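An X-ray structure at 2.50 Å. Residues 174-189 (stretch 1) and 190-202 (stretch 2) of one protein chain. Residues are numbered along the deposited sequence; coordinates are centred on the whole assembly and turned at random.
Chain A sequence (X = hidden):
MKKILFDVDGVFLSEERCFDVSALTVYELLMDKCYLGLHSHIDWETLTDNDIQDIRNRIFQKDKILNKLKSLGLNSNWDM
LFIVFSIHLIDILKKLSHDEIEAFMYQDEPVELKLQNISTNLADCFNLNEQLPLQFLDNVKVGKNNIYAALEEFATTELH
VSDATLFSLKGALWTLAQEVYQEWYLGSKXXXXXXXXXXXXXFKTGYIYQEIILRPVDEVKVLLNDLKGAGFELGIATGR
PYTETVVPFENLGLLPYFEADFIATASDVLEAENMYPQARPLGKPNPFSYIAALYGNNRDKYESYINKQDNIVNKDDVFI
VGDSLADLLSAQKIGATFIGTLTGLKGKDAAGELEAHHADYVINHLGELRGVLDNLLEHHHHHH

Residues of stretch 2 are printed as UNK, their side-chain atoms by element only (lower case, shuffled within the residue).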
# COMPACT_ATOMS: atom_id res chain seq x y z
N TRP A 174 -12.61 1.25 12.13
CA TRP A 174 -11.77 1.34 10.94
C TRP A 174 -10.65 2.35 11.16
O TRP A 174 -9.52 2.16 10.69
CB TRP A 174 -12.60 1.76 9.72
CG TRP A 174 -11.83 1.69 8.43
CD1 TRP A 174 -11.74 0.62 7.59
CD2 TRP A 174 -10.99 2.72 7.86
NE1 TRP A 174 -10.91 0.91 6.53
CE2 TRP A 174 -10.45 2.18 6.67
CE3 TRP A 174 -10.67 4.02 8.24
CZ2 TRP A 174 -9.57 2.93 5.85
CZ3 TRP A 174 -9.80 4.75 7.42
CH2 TRP A 174 -9.27 4.21 6.24
N THR A 175 -10.98 3.43 11.85
CA THR A 175 -10.03 4.49 12.17
C THR A 175 -8.98 3.97 13.14
O THR A 175 -7.80 4.30 13.00
CB THR A 175 -10.78 5.71 12.77
OG1 THR A 175 -11.73 6.18 11.81
CG2 THR A 175 -9.82 6.84 13.10
N LEU A 176 -9.40 3.15 14.10
CA LEU A 176 -8.48 2.57 15.07
C LEU A 176 -7.46 1.70 14.37
O LEU A 176 -6.25 1.92 14.48
CB LEU A 176 -9.23 1.72 16.09
CG LEU A 176 -8.34 0.95 17.07
CD1 LEU A 176 -7.44 1.92 17.84
CD2 LEU A 176 -9.20 0.13 18.03
N ALA A 177 -7.95 0.69 13.65
CA ALA A 177 -7.10 -0.25 12.93
C ALA A 177 -6.17 0.47 11.98
O ALA A 177 -5.02 0.08 11.81
CB ALA A 177 -7.96 -1.23 12.16
N GLN A 178 -6.67 1.54 11.37
CA GLN A 178 -5.85 2.26 10.42
C GLN A 178 -4.77 3.07 11.13
O GLN A 178 -3.67 3.23 10.60
CB GLN A 178 -6.74 3.14 9.54
CG GLN A 178 -6.01 3.76 8.38
CD GLN A 178 -5.67 5.21 8.66
OE1 GLN A 178 -5.46 5.61 9.81
NE2 GLN A 178 -5.59 6.01 7.60
N GLU A 179 -5.05 3.54 12.35
CA GLU A 179 -4.04 4.31 13.08
C GLU A 179 -2.93 3.39 13.57
O GLU A 179 -1.76 3.77 13.60
CB GLU A 179 -4.66 5.05 14.28
CG GLU A 179 -5.71 6.07 13.88
CD GLU A 179 -6.17 6.95 15.02
OE1 GLU A 179 -6.14 6.53 16.19
OE2 GLU A 179 -6.59 8.09 14.74
N VAL A 180 -3.32 2.17 13.93
CA VAL A 180 -2.37 1.18 14.42
C VAL A 180 -1.41 0.81 13.31
O VAL A 180 -0.22 0.61 13.55
CB VAL A 180 -3.07 -0.11 14.90
CG1 VAL A 180 -2.04 -1.06 15.47
CG2 VAL A 180 -4.13 0.23 15.94
N TYR A 181 -1.93 0.71 12.09
CA TYR A 181 -1.09 0.35 10.95
C TYR A 181 -0.09 1.47 10.61
O TYR A 181 1.10 1.22 10.36
CB TYR A 181 -1.98 0.05 9.74
CG TYR A 181 -1.23 -0.14 8.45
CD1 TYR A 181 -0.76 0.96 7.72
CD2 TYR A 181 -1.00 -1.42 7.93
CE1 TYR A 181 -0.10 0.79 6.52
CE2 TYR A 181 -0.34 -1.59 6.72
CZ TYR A 181 0.11 -0.48 6.03
OH TYR A 181 0.76 -0.63 4.83
N GLN A 182 -0.59 2.70 10.63
CA GLN A 182 0.22 3.86 10.31
C GLN A 182 1.38 4.03 11.29
O GLN A 182 2.49 4.39 10.88
CB GLN A 182 -0.65 5.12 10.25
CG GLN A 182 -1.61 5.14 9.06
CD GLN A 182 -0.88 5.25 7.72
OE1 GLN A 182 -0.52 6.34 7.29
NE2 GLN A 182 -0.65 4.11 7.06
N GLU A 183 1.14 3.77 12.57
CA GLU A 183 2.22 3.91 13.54
C GLU A 183 3.22 2.79 13.30
O GLU A 183 4.44 2.99 13.36
CB GLU A 183 1.69 3.85 14.97
CG GLU A 183 2.31 4.93 15.82
CD GLU A 183 1.93 4.85 17.29
OE1 GLU A 183 0.72 4.87 17.60
OE2 GLU A 183 2.85 4.77 18.12
N TRP A 184 2.70 1.60 13.01
CA TRP A 184 3.53 0.45 12.71
C TRP A 184 4.45 0.80 11.53
O TRP A 184 5.66 0.60 11.59
CB TRP A 184 2.64 -0.73 12.32
CG TRP A 184 2.39 -1.74 13.42
CD1 TRP A 184 1.22 -2.38 13.70
CD2 TRP A 184 3.38 -2.30 14.29
NE1 TRP A 184 1.42 -3.31 14.70
CE2 TRP A 184 2.74 -3.29 15.07
CE3 TRP A 184 4.75 -2.07 14.48
CZ2 TRP A 184 3.41 -4.03 16.03
CZ3 TRP A 184 5.42 -2.81 15.43
CH2 TRP A 184 4.74 -3.80 16.19
N TYR A 185 3.86 1.36 10.48
CA TYR A 185 4.61 1.72 9.29
C TYR A 185 5.49 2.96 9.40
O TYR A 185 6.71 2.87 9.28
CB TYR A 185 3.64 1.87 8.11
CG TYR A 185 4.27 1.71 6.74
CD1 TYR A 185 5.02 2.74 6.16
CD2 TYR A 185 4.10 0.54 6.01
CE1 TYR A 185 5.58 2.59 4.89
CE2 TYR A 185 4.65 0.38 4.75
CZ TYR A 185 5.38 1.41 4.19
OH TYR A 185 5.89 1.26 2.92
N LEU A 186 4.88 4.13 9.60
CA LEU A 186 5.65 5.37 9.70
C LEU A 186 6.49 5.46 10.97
O LEU A 186 7.52 6.14 10.99
CB LEU A 186 4.72 6.58 9.64
CG LEU A 186 3.69 6.60 8.51
CD1 LEU A 186 2.68 7.70 8.79
CD2 LEU A 186 4.37 6.80 7.16
N GLY A 187 6.06 4.76 12.01
CA GLY A 187 6.77 4.83 13.27
C GLY A 187 6.14 5.96 14.08
O GLY A 187 5.50 6.84 13.52
N SER A 188 6.32 5.93 15.40
CA SER A 188 5.74 6.94 16.28
C SER A 188 6.00 8.39 15.86
O SER A 188 5.06 9.18 15.75
CB SER A 188 6.25 6.73 17.70
OG SER A 188 5.82 5.47 18.21
N LYS A 189 7.27 8.72 15.64
CA LYS A 189 7.68 10.07 15.26
C LYS A 189 6.98 10.61 14.01
O LYS A 189 6.31 11.65 14.06
CB LYS A 189 9.21 10.09 15.05
CG LYS A 189 9.79 11.50 14.90
CD LYS A 189 11.30 11.49 14.70
CE LYS A 189 11.92 12.74 15.32
NZ LYS A 189 11.25 13.99 14.85
N UNK A 190 7.15 9.90 12.90
CA UNK A 190 6.55 10.26 11.62
C UNK A 190 5.01 10.16 11.68
O UNK A 190 4.29 10.84 10.94
c UNK A 190 7.99 9.82 9.36
c UNK A 190 7.11 9.33 10.52
c UNK A 190 8.85 11.01 9.75
c UNK A 190 8.86 8.65 8.88
N UNK A 191 4.51 9.29 12.55
CA UNK A 191 3.08 9.14 12.71
C UNK A 191 2.48 10.47 13.15
O UNK A 191 1.57 10.98 12.50
c UNK A 191 -1.44 7.69 14.68
c UNK A 191 0.42 7.27 13.22
c UNK A 191 -0.60 8.39 15.54
c UNK A 191 2.76 8.09 13.77
c UNK A 191 0.75 8.52 15.23
c UNK A 191 -0.94 7.13 13.51
o UNK A 191 -2.77 7.51 15.02
c UNK A 191 1.28 7.97 14.08
N UNK A 192 3.00 11.02 14.25
CA UNK A 192 2.51 12.29 14.79
C UNK A 192 2.59 13.42 13.76
O UNK A 192 1.65 14.19 13.60
c UNK A 192 3.29 12.68 16.08
c UNK A 192 3.42 11.53 17.11
c UNK A 192 3.70 11.99 18.55
o UNK A 192 2.89 11.65 19.43
o UNK A 192 4.73 12.66 18.82
N UNK A 193 3.71 13.50 13.04
CA UNK A 193 3.86 14.56 12.06
C UNK A 193 3.01 14.41 10.79
O UNK A 193 2.57 15.41 10.22
c UNK A 193 5.32 14.71 11.65
o UNK A 193 6.15 16.04 9.85
c UNK A 193 5.60 16.04 10.98
o UNK A 193 5.26 17.08 11.59
N UNK A 194 2.78 13.18 10.36
CA UNK A 194 1.99 12.93 9.17
C UNK A 194 0.50 12.82 9.48
O UNK A 194 -0.33 13.44 8.82
c UNK A 194 1.58 11.36 7.25
c UNK A 194 3.90 11.73 8.07
c UNK A 194 2.44 11.63 8.48
N UNK A 195 0.16 12.03 10.49
CA UNK A 195 -1.23 11.84 10.87
C UNK A 195 -1.77 12.96 11.78
O UNK A 195 -2.98 13.14 11.90
c UNK A 195 -1.06 9.30 10.70
o UNK A 195 -1.39 8.75 8.40
o UNK A 195 -2.96 9.88 9.41
c UNK A 195 -1.86 9.31 9.41
c UNK A 195 -1.38 10.50 11.58
N UNK A 196 -0.87 13.73 12.39
CA UNK A 196 -1.26 14.83 13.26
C UNK A 196 -2.02 14.30 14.47
O UNK A 196 -2.99 14.91 14.92
c UNK A 196 0.61 17.45 10.25
c UNK A 196 -1.32 16.93 11.80
n UNK A 196 1.57 18.01 11.24
c UNK A 196 -0.30 16.36 10.82
c UNK A 196 -2.12 15.84 12.50
N UNK A 197 -1.55 13.17 14.98
CA UNK A 197 -2.13 12.50 16.14
C UNK A 197 -0.98 12.08 17.03
O UNK A 197 0.14 11.90 16.56
c UNK A 197 -5.88 10.60 13.40
n UNK A 197 -6.51 9.39 12.83
c UNK A 197 -4.09 11.55 14.82
c UNK A 197 -2.92 11.26 15.73
c UNK A 197 -4.73 10.28 14.33
N UNK A 198 -1.28 11.92 18.32
CA UNK A 198 -0.32 11.51 19.33
C UNK A 198 -0.11 10.01 19.21
O UNK A 198 -1.06 9.25 19.03
c UNK A 198 -1.84 14.12 20.13
c UNK A 198 -0.82 11.88 20.78
c UNK A 198 -0.81 13.40 20.96
c UNK A 198 0.09 11.29 21.84
N UNK A 199 1.16 9.60 19.29
CA UNK A 199 1.54 8.20 19.16
C UNK A 199 1.08 7.38 20.35
O UNK A 199 1.08 7.84 21.49
c UNK A 199 3.04 8.08 19.02
N UNK A 200 0.68 6.15 20.06
CA UNK A 200 0.22 5.24 21.09
C UNK A 200 1.40 4.61 21.81
O UNK A 200 1.35 4.43 23.02
c UNK A 200 -2.00 4.65 20.03
c UNK A 200 -0.66 4.15 20.48
n UNK A 200 -6.11 5.14 18.87
c UNK A 200 -4.88 4.66 18.81
n UNK A 200 -4.15 4.85 17.72
n UNK A 200 -4.35 4.02 19.85
c UNK A 200 -2.99 3.51 19.90
N UNK A 201 2.45 4.28 21.07
CA UNK A 201 3.63 3.64 21.65
C UNK A 201 4.87 4.54 21.59
O UNK A 201 4.80 5.70 21.18
c UNK A 201 2.72 1.45 20.77
o UNK A 201 4.45 2.63 19.57
c UNK A 201 3.96 2.33 20.89
N UNK A 202 6.00 3.99 22.04
CA UNK A 202 7.26 4.72 22.01
C UNK A 202 8.35 3.76 21.60
O UNK A 202 9.54 4.06 21.75
c UNK A 202 7.66 5.31 23.38
o UNK A 202 7.80 4.25 24.33
c UNK A 202 6.63 6.32 23.87
O HOH W 1 -4.40 8.32 10.69

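Position 190 continues the chain directly from K189. Its side chain has four carbons, forked at the second, and its CB lies 3.7 Å from L186 CB; it is L190. Position 191 carries one carbon and then a six-carbon ring bearing an oxygen, which makes it Y191. The ring enters a hole formed by E179, Q182, E183 and S188. E183 CG sits over one face, 4.0 Å from the ring centroid in a CH-pi contact, while Q182 CB lies at the edge, 3.8 Å from Y191 CD1. The backbone resumes helical pairing here, with Y191 N donating to G187 O at 2.8 Å.

Position 192 has three carbons, the third carrying two oxygens, as in glutamate: E192. Its amide N donates to S188 O (3.1 Å), and its carboxylate turns to its own stretch, where E192 OE2 accepts from the N of position 199 at 2.7 Å. Position 193 has two carbons, the second with two oxygens, and is D193; the end of its side chain leads away from stretch 1, and a weak bond joins D193 N to K189 O at 3.4 Å. Position 194 shows one carbon carrying two more, a valine. V194 CB approaches L186 CD1 at 3.9 Å.

Position 195 again has three carbons ending in two oxygens, and its CB points toward stretch 1: E195. A water bridges it to Q178, donating to Q178 OE1 at 3.0 Å and, weakly, to E195 OE1 at 2.5 Å. Position 196 bears four carbons in a row ending in nitrogen and is out of reach of stretch 1. It is K196, which leaves the helix with positive phi. Position 197 has the same unbranched chain, but here the nitrogen reaches a carboxylate of stretch 1. This is K197, in a salt bridge with E179; the modelled separation of K197 NZ and E179 OE2, 2.3 Å, is very short, and the oxygen's place is less sure.

Position 198 has four carbons forked at the first, one arm two carbons long, and makes no contact with stretch 1: I198. Position 199, with a single carbon, is A199, whose CB lies 3.7 Å from S188 CB. Position 200 has three carbons, a nitrogen and a carbon carrying two more nitrogens, hence R200. Both R200 NH1 and R200 NH2 donate to E179 OE1 at 3.0 Å, and L176 CD1 covers one face of the guanidinium. Positions 201 and 202 each have one carbon carrying an oxygen and a carbon: T201 and T202. T201 OG1 donates to E183 OE2 at 3.0 Å, whereas the CB of T202 points away.

The contact is a chain folding back on itself. After the kink, the second helix crosses the first at 98°, with L186 seated among L190, Y191, V194 and E195. The following loop returns to two buried acids: E179 meets K197 and R200, while E183 OE1 and E183 OE2 accept from R200 N (2.8 Å) and T201 N (3.0 Å), respectively.

Stretch 2, residues 190-202: LYEDVEKKIARTT
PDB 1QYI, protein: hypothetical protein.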